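Vaginolysin (Gardnerella vaginalis, PDB 5IMY) probably binds cholesterol in host membranes and lyses the cells as a secreted, pore-forming toxin of the cholesterol-dependent cytolysin family. Local coordinates at residues Lys215-Thr220 / Asn258-Arg263; Pro252-Ser257 / Thr352-Asp357. One frame throughout, in Å; residues are numbered along the deposited sequence.

Interaction 1: Lys215-Thr220 / Asn258-Arg263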
loop_
_atom_site.group_PDB
_atom_site.type_symbol
_atom_site.label_atom_id
_atom_site.label_comp_id
_atom_site.label_asym_id
_atom_site.label_seq_id
_atom_site.Cartn_x
_atom_site.Cartn_y
_atom_site.Cartn_z
ATOM N N LYS A 215 24.491 24.346 9.396
ATOM C CA LYS A 215 25.445 24.898 10.349
ATOM C C LYS A 215 26.850 24.699 9.805
ATOM O O LYS A 215 27.287 23.562 9.603
ATOM C CB LYS A 215 25.303 24.237 11.721
ATOM C CG LYS A 215 24.268 24.900 12.610
ATOM C CD LYS A 215 23.996 24.088 13.861
ATOM C CE LYS A 215 23.007 24.801 14.763
ATOM N NZ LYS A 215 22.472 23.913 15.830
ATOM N N GLN A 216 27.550 25.806 9.569
ATOM C CA GLN A 216 28.941 25.791 9.134
ATOM C C GLN A 216 29.793 26.281 10.299
ATOM O O GLN A 216 29.742 27.462 10.661
ATOM C CB GLN A 216 29.134 26.663 7.897
ATOM C CG GLN A 216 28.105 26.405 6.806
ATOM C CD GLN A 216 28.471 27.052 5.487
ATOM O OE1 GLN A 216 28.050 28.171 5.191
ATOM N NE2 GLN A 216 29.260 26.347 4.684
ATOM N N THR A 217 30.563 25.373 10.892
ATOM C CA THR A 217 31.381 25.679 12.058
ATOM C C THR A 217 32.821 25.901 11.616
ATOM O O THR A 217 33.449 24.996 11.057
ATOM C CB THR A 217 31.307 24.550 13.087
ATOM O OG1 THR A 217 29.949 24.368 13.506
ATOM C CG2 THR A 217 32.168 24.870 14.307
ATOM N N TYR A 218 33.342 27.100 11.876
ATOM C CA TYR A 218 34.750 27.380 11.624
ATOM C C TYR A 218 35.624 26.901 12.774
ATOM O O TYR A 218 36.679 26.298 12.548
ATOM C CB TYR A 218 34.956 28.878 11.408
ATOM C CG TYR A 218 34.170 29.447 10.251
ATOM C CD1 TYR A 218 34.169 28.830 9.007
ATOM C CD2 TYR A 218 33.419 30.600 10.408
ATOM C CE1 TYR A 218 33.444 29.352 7.952
ATOM C CE2 TYR A 218 32.688 31.127 9.365
ATOM C CZ TYR A 218 32.705 30.502 8.137
ATOM O OH TYR A 218 31.978 31.033 7.099
ATOM N N TYR A 219 35.204 27.164 14.007
ATOM C CA TYR A 219 35.981 26.781 15.175
ATOM C C TYR A 219 35.056 26.708 16.379
ATOM O O TYR A 219 33.929 27.208 16.354
ATOM C CB TYR A 219 37.128 27.767 15.434
ATOM C CG TYR A 219 36.690 29.212 15.516
ATOM C CD1 TYR A 219 36.204 29.746 16.703
ATOM C CD2 TYR A 219 36.766 30.044 14.407
ATOM C CE1 TYR A 219 35.804 31.068 16.781
ATOM C CE2 TYR A 219 36.372 31.367 14.476
ATOM C CZ TYR A 219 35.891 31.873 15.665
ATOM O OH TYR A 219 35.493 33.189 15.738
ATOM N N THR A 220 35.557 26.078 17.437
ATOM C CA THR A 220 34.796 25.856 18.656
ATOM C C THR A 220 35.600 26.363 19.842
ATOM O O THR A 220 36.791 26.062 19.964
ATOM C CB THR A 220 34.466 24.366 18.830
ATOM O OG1 THR A 220 33.584 23.946 17.782
ATOM C CG2 THR A 220 33.811 24.101 20.182
ATOM N N ASN A 258 31.060 24.015 25.519
ATOM C CA ASN A 258 31.662 24.599 24.329
ATOM C C ASN A 258 30.600 25.343 23.534
ATOM O O ASN A 258 29.403 25.068 23.645
ATOM C CB ASN A 258 32.336 23.534 23.454
ATOM C CG ASN A 258 31.340 22.737 22.628
ATOM O OD1 ASN A 258 30.823 23.220 21.620
ATOM N ND2 ASN A 258 31.085 21.502 23.042
ATOM N N VAL A 259 31.067 26.297 22.732
ATOM C CA VAL A 259 30.223 27.070 21.831
ATOM C C VAL A 259 30.860 27.036 20.451
ATOM O O VAL A 259 32.052 27.327 20.304
ATOM C CB VAL A 259 30.049 28.523 22.314
ATOM C CG1 VAL A 259 29.326 29.365 21.260
ATOM C CG2 VAL A 259 29.287 28.552 23.627
ATOM N N ALA A 260 30.068 26.680 19.445
ATOM C CA ALA A 260 30.538 26.637 18.071
ATOM C C ALA A 260 30.319 27.989 17.409
ATOM O O ALA A 260 29.282 28.631 17.605
ATOM C CB ALA A 260 29.813 25.540 17.289
ATOM N N TYR A 261 31.303 28.418 16.625
ATOM C CA TYR A 261 31.256 29.696 15.932
ATOM C C TYR A 261 31.297 29.462 14.430
ATOM O O TYR A 261 32.027 28.591 13.945
ATOM C CB TYR A 261 32.421 30.597 16.353
ATOM C CG TYR A 261 32.311 31.109 17.770
ATOM C CD1 TYR A 261 31.868 32.398 18.030
ATOM C CD2 TYR A 261 32.641 30.300 18.849
ATOM C CE1 TYR A 261 31.762 32.872 19.323
ATOM C CE2 TYR A 261 32.537 30.763 20.149
ATOM C CZ TYR A 261 32.097 32.050 20.380
ATOM O OH TYR A 261 31.991 32.518 21.670
ATOM N N GLY A 262 30.509 30.242 13.699
ATOM C CA GLY A 262 30.512 30.145 12.257
ATOM C C GLY A 262 29.310 30.774 11.590
ATOM O O GLY A 262 28.995 31.944 11.833
ATOM N N ARG A 263 28.631 30.002 10.744
ATOM C CA ARG A 263 27.562 30.515 9.901
ATOM C C ARG A 263 26.389 29.550 9.951
ATOM O O ARG A 263 26.572 28.340 9.789
ATOM C CB ARG A 263 28.060 30.693 8.464
ATOM C CG ARG A 263 27.273 31.677 7.623
ATOM C CD ARG A 263 28.128 32.176 6.470
ATOM N NE ARG A 263 27.329 32.713 5.372
ATOM C CZ ARG A 263 26.830 31.983 4.378
ATOM N NH1 ARG A 263 27.034 30.671 4.336
ATOM N NH2 ARG A 263 26.119 32.567 3.423
#

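Interaction 2: Pro252-Ser257 / Thr352-Asp357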
loop_
_atom_site.group_PDB
_atom_site.type_symbol
_atom_site.label_atom_id
_atom_site.label_comp_id
_atom_site.label_asym_id
_atom_site.label_seq_id
_atom_site.Cartn_x
_atom_site.Cartn_y
_atom_site.Cartn_z
ATOM N N PRO A 252 18.996 20.422 38.284
ATOM C CA PRO A 252 20.441 20.294 38.497
ATOM C C PRO A 252 21.208 21.345 37.716
ATOM O O PRO A 252 20.655 21.985 36.810
ATOM C CB PRO A 252 20.757 18.880 37.984
ATOM C CG PRO A 252 19.437 18.195 37.855
ATOM C CD PRO A 252 18.448 19.264 37.561
ATOM N N PRO A 253 22.481 21.552 38.039
ATOM C CA PRO A 253 23.291 22.528 37.307
ATOM C C PRO A 253 23.994 21.944 36.091
ATOM O O PRO A 253 24.415 20.786 36.066
ATOM C CB PRO A 253 24.316 22.972 38.361
ATOM C CG PRO A 253 24.477 21.783 39.236
ATOM C CD PRO A 253 23.151 21.082 39.263
ATOM N N VAL A 254 24.117 22.787 35.067
ATOM C CA VAL A 254 24.858 22.467 33.855
ATOM C C VAL A 254 25.734 23.663 33.510
ATOM O O VAL A 254 25.504 24.784 33.971
ATOM C CB VAL A 254 23.934 22.120 32.667
ATOM C CG1 VAL A 254 22.997 20.986 33.036
ATOM C CG2 VAL A 254 23.137 23.341 32.222
ATOM N N TYR A 255 26.744 23.415 32.678
ATOM C CA TYR A 255 27.602 24.486 32.196
ATOM C C TYR A 255 27.842 24.323 30.702
ATOM O O TYR A 255 27.918 23.206 30.183
ATOM C CB TYR A 255 28.945 24.530 32.942
ATOM C CG TYR A 255 29.846 23.334 32.720
ATOM C CD1 TYR A 255 30.873 23.373 31.784
ATOM C CD2 TYR A 255 29.681 22.172 33.461
ATOM C CE1 TYR A 255 31.703 22.284 31.587
ATOM C CE2 TYR A 255 30.506 21.080 33.271
ATOM C CZ TYR A 255 31.514 21.142 32.336
ATOM O OH TYR A 255 32.332 20.054 32.150
ATOM N N VAL A 256 27.951 25.459 30.018
ATOM C CA VAL A 256 28.228 25.484 28.588
ATOM C C VAL A 256 29.652 24.992 28.365
ATOM O O VAL A 256 30.614 25.745 28.544
ATOM C CB VAL A 256 28.028 26.897 28.010
ATOM C CG1 VAL A 256 28.259 26.901 26.502
ATOM C CG2 VAL A 256 26.629 27.412 28.347
ATOM N N SER A 257 29.795 23.722 27.978
ATOM C CA SER A 257 31.129 23.153 27.811
ATOM C C SER A 257 31.818 23.679 26.560
ATOM O O SER A 257 33.049 23.783 26.536
ATOM C CB SER A 257 31.052 21.626 27.775
ATOM O OG SER A 257 29.750 21.184 27.440
ATOM N N THR A 352 25.779 21.996 26.469
ATOM C CA THR A 352 25.812 22.024 27.922
ATOM C C THR A 352 26.213 20.657 28.458
ATOM O O THR A 352 25.890 19.620 27.873
ATOM C CB THR A 352 24.454 22.421 28.514
ATOM O OG1 THR A 352 23.494 21.386 28.261
ATOM C CG2 THR A 352 23.961 23.731 27.916
ATOM N N SER A 353 26.926 20.672 29.581
ATOM C CA SER A 353 27.329 19.462 30.276
ATOM C C SER A 353 26.939 19.583 31.742
ATOM O O SER A 353 26.931 20.680 32.308
ATOM C CB SER A 353 28.839 19.218 30.152
ATOM O OG SER A 353 29.220 19.073 28.796
ATOM N N PHE A 354 26.608 18.448 32.351
ATOM C CA PHE A 354 26.211 18.444 33.752
ATOM C C PHE A 354 27.410 18.719 34.649
ATOM O O PHE A 354 28.504 18.193 34.432
ATOM C CB PHE A 354 25.581 17.103 34.127
ATOM C CG PHE A 354 24.200 16.901 33.571
ATOM C CD1 PHE A 354 23.127 17.623 34.069
ATOM C CD2 PHE A 354 23.970 15.980 32.562
ATOM C CE1 PHE A 354 21.854 17.439 33.565
ATOM C CE2 PHE A 354 22.699 15.790 32.054
ATOM C CZ PHE A 354 21.639 16.520 32.556
ATOM N N VAL A 355 27.196 19.551 35.670
ATOM C CA VAL A 355 28.263 19.862 36.615
ATOM C C VAL A 355 28.653 18.619 37.406
ATOM O O VAL A 355 29.828 18.420 37.736
ATOM C CB VAL A 355 27.825 21.007 37.548
ATOM C CG1 VAL A 355 28.864 21.251 38.642
ATOM C CG2 VAL A 355 27.585 22.278 36.746
ATOM N N LYS A 356 27.678 17.762 37.717
ATOM C CA LYS A 356 27.932 16.625 38.596
ATOM C C LYS A 356 29.038 15.732 38.045
ATOM O O LYS A 356 29.972 15.366 38.768
ATOM C CB LYS A 356 26.644 15.823 38.797
ATOM C CG LYS A 356 26.793 14.650 39.766
ATOM C CD LYS A 356 26.099 13.389 39.264
ATOM C CE LYS A 356 24.641 13.316 39.694
ATOM N NZ LYS A 356 24.344 12.005 40.340
ATOM N N ASP A 357 28.949 15.363 36.765
ATOM C CA ASP A 357 29.871 14.396 36.180
ATOM C C ASP A 357 30.459 14.854 34.849
ATOM O O ASP A 357 31.116 14.055 34.172
ATOM C CB ASP A 357 29.171 13.045 35.993
ATOM C CG ASP A 357 27.879 13.162 35.209
ATOM O OD1 ASP A 357 27.678 14.203 34.548
ATOM O OD2 ASP A 357 27.067 12.214 35.254
HETATM O O HOH W 1 24.661 18.351 37.673
#

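Interaction 1: Lys215-Thr220 / Asn258-Arg263
Gln-216 and Arg-263 pair through their backbones in both directions: Gln-216 N donates to Arg-263 O at 2.7 Å, almost straight, and Arg-263 N returns a bond to Gln-216 O. Their side chains then run side by side on one face of the sheet. At the tips, Gln-216 OE1 sits 2.8 Å from Arg-263 NH1, in the plane of the guanidinium at its edge, but the N-H...O angle is only 127° and the bond is weak. Further along, Tyr-261 O draws in two successive amides, Tyr-218 N at 2.9 Å and, weakly, Tyr-219 N at 3.5 Å. That is a classic beta bulge: Tyr-218 and Tyr-219 both face Tyr-261, the register slips by one, and the chain turns a corner at Tyr-218 and at Gly-262. In the antiparallel core sheet of this cytolysin, the bulge lies where strand 208-223 pairs with strand 253-261, beside the bend at Gly-262 that leads into strand 263-271. Past it the ladder resumes, with Tyr-261 N bonded to Tyr-219 O. CG of Tyr-219 stands between its own N and C (chi1 53°), and the ring reaches across to its neighbour so that CE1 meets Tyr-261 CB at 3.4 Å; the two rings are nearly parallel but slid apart and barely overlap. Tyr-219 OH is buried there with no polar partner in the model. Any CB on Gly-262 would run into Gln-216 O across the seam, and its backbone angles would also press one against the carbonyl before it; the bare CA lies 3.5 Å from Tyr-218 CD2. On the other face, Thr-220 CG2 rests against Asn-258 OD1. In the second shell, Leu-332 O takes a hydrogen bond from Arg-263 NH1 and Gly-336 O one from Tyr-218 OH, while Val-146 and Val-150 of helix 139-158 cover Tyr-261 and Tyr-219.

Interaction 2: Pro252-Ser257 / Thr352-Asp357
The ring of Tyr-255 lies alongside the backbone of Ser-353, with Ser-353 CB over one face, 4.3 Å from the centroid and offset toward the rim: a CH-pi contact. Tyr-255 gets there because CG sits between its own N and C (chi1 66°), which swings the ring from its face of the sheet toward the neighbouring strand. At the ring's edge, near its plane, Val-355 CG2 comes up to CD2. Val-355 also meets Pro-253 at about a right angle, CG2 against CB at 3.7 Å, so one methyl branch fills the corner between proline and tyrosine. On the other face, Val-254 and Phe-354 point the same way side by side. Val-254 CG1 reaches Phe-354 CD1 at 3.5 Å, and its CG2 turns instead to Thr-352 CB. Between the two faces runs the antiparallel pairing of strands 253-261 and 347-354, with Tyr-255 and Ser-353 as the hydrogen-bonded pair, two backbone bonds of 2.8 Å each linking N of one to O of the other. Val-355 N extends the ladder to Pro-253 O in a straight 3.1 Å bond, although the N stands 39° above that carbonyl's plane. A water donates to the same oxygen and accepts from Lys-356 N, bridging the strands where 347-354 runs out. Strand 94-96 pairs with the far edge of 253-261, and Asn-358 OD1 bonds Tyr-255 OH. At the other end Ser-257 OG and Ser-353 OG are 2.6 Å apart, a short hydrogen bond in which either could donate; Ser-257 OG has a further, weak bond to Thr-351 O. In this buried seam Pro-253 O takes two donors, Val-355 N and the water, and the serine hydroxyls meet each other, while valine, proline and the aromatic rings make the apolar contacts on the two faces.

In the fold
Strand 253-261 serves both contacts, which sit about 20 Å apart between centres in the same antiparallel sheet. Interaction 2 joins its beginning to the end of strand 347-354; interaction 1 joins its other end to strand 208-223. Interaction 2 is the more fully buried, although it lies farther from the centre of the chain, and it keeps an unbroken register with mainly apolar side chains, a serine pair and a bridging water. Interaction 1 is partly buried and sits at a corner of the sheet, where the register slips and a glycine, an arginine and a glutamine take part. Neither meets another chain of the assembly.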